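AT-less polyketide synthase (Streptomyces platensis subsp. rosaceus, PDB 4TKT) probably catalyses decarboxylative Claisen condensation of acyl units, as a ketosynthase of the isomigrastatin AT-less polyketide synthase. Local coordinates at residues 93-98 against 166-171. Sequence-based numbering, arbitrary orientation.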
ATOM      1  N   PRO A  93      11.119  -7.319 -10.973  1.00 26.75           N
ATOM      2  CA  PRO A  93      11.087  -6.856  -9.582  1.00 25.94           C
ATOM      3  C   PRO A  93       9.723  -6.321  -9.157  1.00 25.22           C
ATOM      4  O   PRO A  93       9.359  -6.443  -7.989  1.00 32.79           O
ATOM      5  CB  PRO A  93      12.135  -5.745  -9.567  1.00 21.20           C
ATOM      6  CG  PRO A  93      13.117  -6.173 -10.586  1.00 21.36           C
ATOM      7  CD  PRO A  93      12.323  -6.842 -11.677  1.00 20.84           C
ATOM      8  N   GLN A  94       8.978  -5.743 -10.096  1.00 20.01           N
ATOM      9  CA  GLN A  94       7.644  -5.237  -9.799  1.00 19.77           C
ATOM     10  C   GLN A  94       6.698  -6.368  -9.408  1.00 25.44           C
ATOM     11  O   GLN A  94       5.891  -6.215  -8.494  1.00 26.01           O
ATOM     12  CB  GLN A  94       7.082  -4.467 -10.992  1.00 19.39           C
ATOM     13  CG  GLN A  94       7.813  -3.167 -11.282  1.00 33.24           C
ATOM     14  CD  GLN A  94       7.173  -2.377 -12.409  1.00 34.24           C
ATOM     15  OE1 GLN A  94       7.167  -1.144 -12.394  1.00 40.26           O
ATOM     16  NE2 GLN A  94       6.632  -3.083 -13.396  1.00 23.63           N
ATOM     17  N   GLU A  95       6.796  -7.500 -10.101  1.00 19.65           N
ATOM     18  CA  GLU A  95       6.026  -8.684  -9.729  1.00 23.12           C
ATOM     19  C   GLU A  95       6.455  -9.187  -8.355  1.00 25.33           C
ATOM     20  O   GLU A  95       5.621  -9.552  -7.526  1.00 30.42           O
ATOM     21  CB  GLU A  95       6.197  -9.803 -10.759  1.00 25.67           C
ATOM     22  CG  GLU A  95       5.935  -9.398 -12.194  1.00 40.72           C
ATOM     23  CD  GLU A  95       6.252 -10.513 -13.172  1.00 49.82           C
ATOM     24  OE1 GLU A  95       6.174 -11.694 -12.771  1.00 42.93           O
ATOM     25  OE2 GLU A  95       6.585 -10.212 -14.338  1.00 60.85           O
ATOM     26  N   ARG A  96       7.763  -9.209  -8.123  1.00 24.08           N
ATOM     27  CA  ARG A  96       8.309  -9.709  -6.868  1.00 21.25           C
ATOM     28  C   ARG A  96       7.844  -8.874  -5.681  1.00 27.05           C
ATOM     29  O   ARG A  96       7.384  -9.417  -4.676  1.00 34.06           O
ATOM     30  CB  ARG A  96       9.839  -9.737  -6.919  1.00 21.60           C
ATOM     31  CG  ARG A  96      10.418 -10.747  -7.904  1.00 22.33           C
ATOM     32  CD  ARG A  96      11.929 -10.840  -7.757  1.00 22.16           C
ATOM     33  NE  ARG A  96      12.639 -10.379  -8.946  1.00 27.84           N
ATOM     34  CZ  ARG A  96      13.880  -9.905  -8.936  1.00 24.48           C
ATOM     35  NH1 ARG A  96      14.547  -9.814  -7.796  1.00 23.06           N
ATOM     36  NH2 ARG A  96      14.452  -9.513 -10.066  1.00 22.34           N
ATOM     37  N   LEU A  97       7.950  -7.555  -5.802  1.00 27.47           N
ATOM     38  CA  LEU A  97       7.601  -6.667  -4.698  1.00 25.56           C
ATOM     39  C   LEU A  97       6.095  -6.607  -4.456  1.00 30.75           C
ATOM     40  O   LEU A  97       5.654  -6.362  -3.333  1.00 38.16           O
ATOM     41  CB  LEU A  97       8.144  -5.258  -4.946  1.00 24.05           C
ATOM     42  CG  LEU A  97       9.667  -5.114  -4.958  1.00 28.17           C
ATOM     43  CD1 LEU A  97      10.077  -3.665  -4.744  1.00 31.71           C
ATOM     44  CD2 LEU A  97      10.304  -6.010  -3.913  1.00 24.18           C
ATOM     45  N   PHE A  98       5.305  -6.827  -5.502  1.00 24.04           N
ATOM     46  CA  PHE A  98       3.858  -6.786  -5.349  1.00 21.04           C
ATOM     47  C   PHE A  98       3.371  -8.055  -4.661  1.00 25.51           C
ATOM     48  O   PHE A  98       2.410  -8.021  -3.893  1.00 31.97           O
ATOM     49  CB  PHE A  98       3.162  -6.605  -6.698  1.00 20.40           C
ATOM     50  CG  PHE A  98       1.718  -6.203  -6.578  1.00 25.16           C
ATOM     51  CD1 PHE A  98       1.370  -4.996  -5.989  1.00 24.81           C
ATOM     52  CD2 PHE A  98       0.711  -7.028  -7.050  1.00 22.41           C
ATOM     53  CE1 PHE A  98       0.044  -4.620  -5.872  1.00 20.90           C
ATOM     54  CE2 PHE A  98      -0.618  -6.658  -6.939  1.00 24.55           C
ATOM     55  CZ  PHE A  98      -0.954  -5.451  -6.349  1.00 20.83           C
ATOM     56  N   ALA A 166      -0.554  -9.035 -11.484  1.00 26.59           N
ATOM     57  CA  ALA A 166      -1.814  -9.428 -10.867  1.00 26.26           C
ATOM     58  C   ALA A 166      -1.984 -10.944 -10.858  1.00 25.99           C
ATOM     59  O   ALA A 166      -2.502 -11.513  -9.898  1.00 29.00           O
ATOM     60  CB  ALA A 166      -2.980  -8.774 -11.584  1.00 19.39           C
ATOM     61  N   ASN A 167      -1.543 -11.592 -11.932  1.00 19.27           N
ATOM     62  CA  ASN A 167      -1.748 -13.025 -12.094  1.00 19.55           C
ATOM     63  C   ASN A 167      -0.962 -13.876 -11.100  1.00 21.74           C
ATOM     64  O   ASN A 167      -1.455 -14.906 -10.643  1.00 30.99           O
ATOM     65  CB  ASN A 167      -1.398 -13.446 -13.522  1.00 19.99           C
ATOM     66  CG  ASN A 167      -2.514 -13.144 -14.505  1.00 23.24           C
ATOM     67  OD1 ASN A 167      -3.563 -12.625 -14.126  1.00 26.86           O
ATOM     68  ND2 ASN A 167      -2.293 -13.464 -15.773  1.00 20.15           N
ATOM     69  N   ARG A 168       0.252 -13.453 -10.761  1.00 22.60           N
ATOM     70  CA  ARG A 168       1.069 -14.212  -9.820  1.00 22.69           C
ATOM     71  C   ARG A 168       0.517 -14.124  -8.406  1.00 21.99           C
ATOM     72  O   ARG A 168       0.624 -15.080  -7.638  1.00 29.94           O
ATOM     73  CB  ARG A 168       2.521 -13.737  -9.842  1.00 19.62           C
ATOM     74  CG  ARG A 168       3.237 -14.101 -11.119  1.00 36.89           C
ATOM     75  CD  ARG A 168       4.738 -14.077 -10.955  1.00 42.02           C
ATOM     76  NE  ARG A 168       5.402 -14.330 -12.229  1.00 49.52           N
ATOM     77  CZ  ARG A 168       5.535 -15.533 -12.777  1.00 56.39           C
ATOM     78  NH1 ARG A 168       5.047 -16.604 -12.159  1.00 56.17           N
ATOM     79  NH2 ARG A 168       6.153 -15.667 -13.943  1.00 60.25           N
ATOM     80  N   VAL A 169      -0.068 -12.981  -8.064  1.00 22.65           N
ATOM     81  CA  VAL A 169      -0.709 -12.828  -6.764  1.00 25.25           C
ATOM     82  C   VAL A 169      -1.927 -13.744  -6.688  1.00 25.46           C
ATOM     83  O   VAL A 169      -2.091 -14.487  -5.722  1.00 33.23           O
ATOM     84  CB  VAL A 169      -1.129 -11.370  -6.496  1.00 19.63           C
ATOM     85  CG1 VAL A 169      -1.988 -11.283  -5.256  1.00 20.14           C
ATOM     86  CG2 VAL A 169       0.096 -10.489  -6.345  1.00 19.29           C
ATOM     87  N   SER A 170      -2.767 -13.699  -7.717  1.00 22.82           N
ATOM     88  CA  SER A 170      -3.945 -14.559  -7.783  1.00 25.25           C
ATOM     89  C   SER A 170      -3.560 -16.027  -7.672  1.00 27.45           C
ATOM     90  O   SER A 170      -4.204 -16.798  -6.959  1.00 26.13           O
ATOM     91  CB  SER A 170      -4.713 -14.323  -9.084  1.00 20.84           C
ATOM     92  OG  SER A 170      -5.159 -12.983  -9.175  1.00 23.32           O
ATOM     93  N   TYR A 171      -2.504 -16.404  -8.384  1.00 24.21           N
ATOM     94  CA  TYR A 171      -1.999 -17.769  -8.347  1.00 20.98           C
ATOM     95  C   TYR A 171      -1.551 -18.138  -6.935  1.00 30.10           C
ATOM     96  O   TYR A 171      -1.902 -19.198  -6.415  1.00 33.22           O
ATOM     97  CB  TYR A 171      -0.843 -17.935  -9.335  1.00 20.66           C
ATOM     98  CG  TYR A 171      -0.255 -19.327  -9.364  1.00 24.36           C
ATOM     99  CD1 TYR A 171      -0.913 -20.365 -10.011  1.00 22.45           C
ATOM    100  CD2 TYR A 171       0.956 -19.604  -8.746  1.00 24.62           C
ATOM    101  CE1 TYR A 171      -0.383 -21.640 -10.041  1.00 29.79           C
ATOM    102  CE2 TYR A 171       1.497 -20.877  -8.770  1.00 26.50           C
ATOM    103  CZ  TYR A 171       0.821 -21.889  -9.420  1.00 32.78           C
ATOM    104  OH  TYR A 171       1.349 -23.158  -9.451  1.00 37.53           O
TER
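Val169 and Phe98 make the tight part of this contact between two helices. The CG2 methyl of Val169 approaches the Phe98 ring obliquely at its CD2-CE2 side, 3.6 Å from CD2 and 3.9 Å from CE2, and both residues are buried. Phe98 reaches it because its CG stands anti to the backbone N (chi1 -165°), which turns the ring toward helix 163-173. The backbones themselves stay apart, with the CA atoms of Phe98 and Val169 separated by 7.7 Å, and the two segments bury just 187 Å² between them.

On the looser side, where Arg168 is partly exposed, the link is polar. Arg168 extends from CG to NE and gives its NE proton to OE1 of Glu95, a salt bridge of 2.8 Å with an N-H...O angle of 149°. The oxygen lies in the guanidinium plane and is met nearly along its C-O axis, while carboxylate and guanidinium are tilted by 15°, almost coplanar. Even so, NH2 of Arg168 remains 4.1 Å from Glu95 OE1, which makes this a single-point grip through NE and not a two-pronged one. A methionine in place of Arg168 would probably leave the buried Glu95 carboxylate without this cationic mate.

Around the pair, Ile165 touches both Glu95 and Phe98 from the preceding turn of helix 163-173, and Met91 lies against Arg168. Helices 93-109 and 163-173 thus meet within the N-terminal half of the thiolase-type ketosynthase fold, beside sheet strand 129-136, where Ala135 receives Phe98 and Val133 receives Val169.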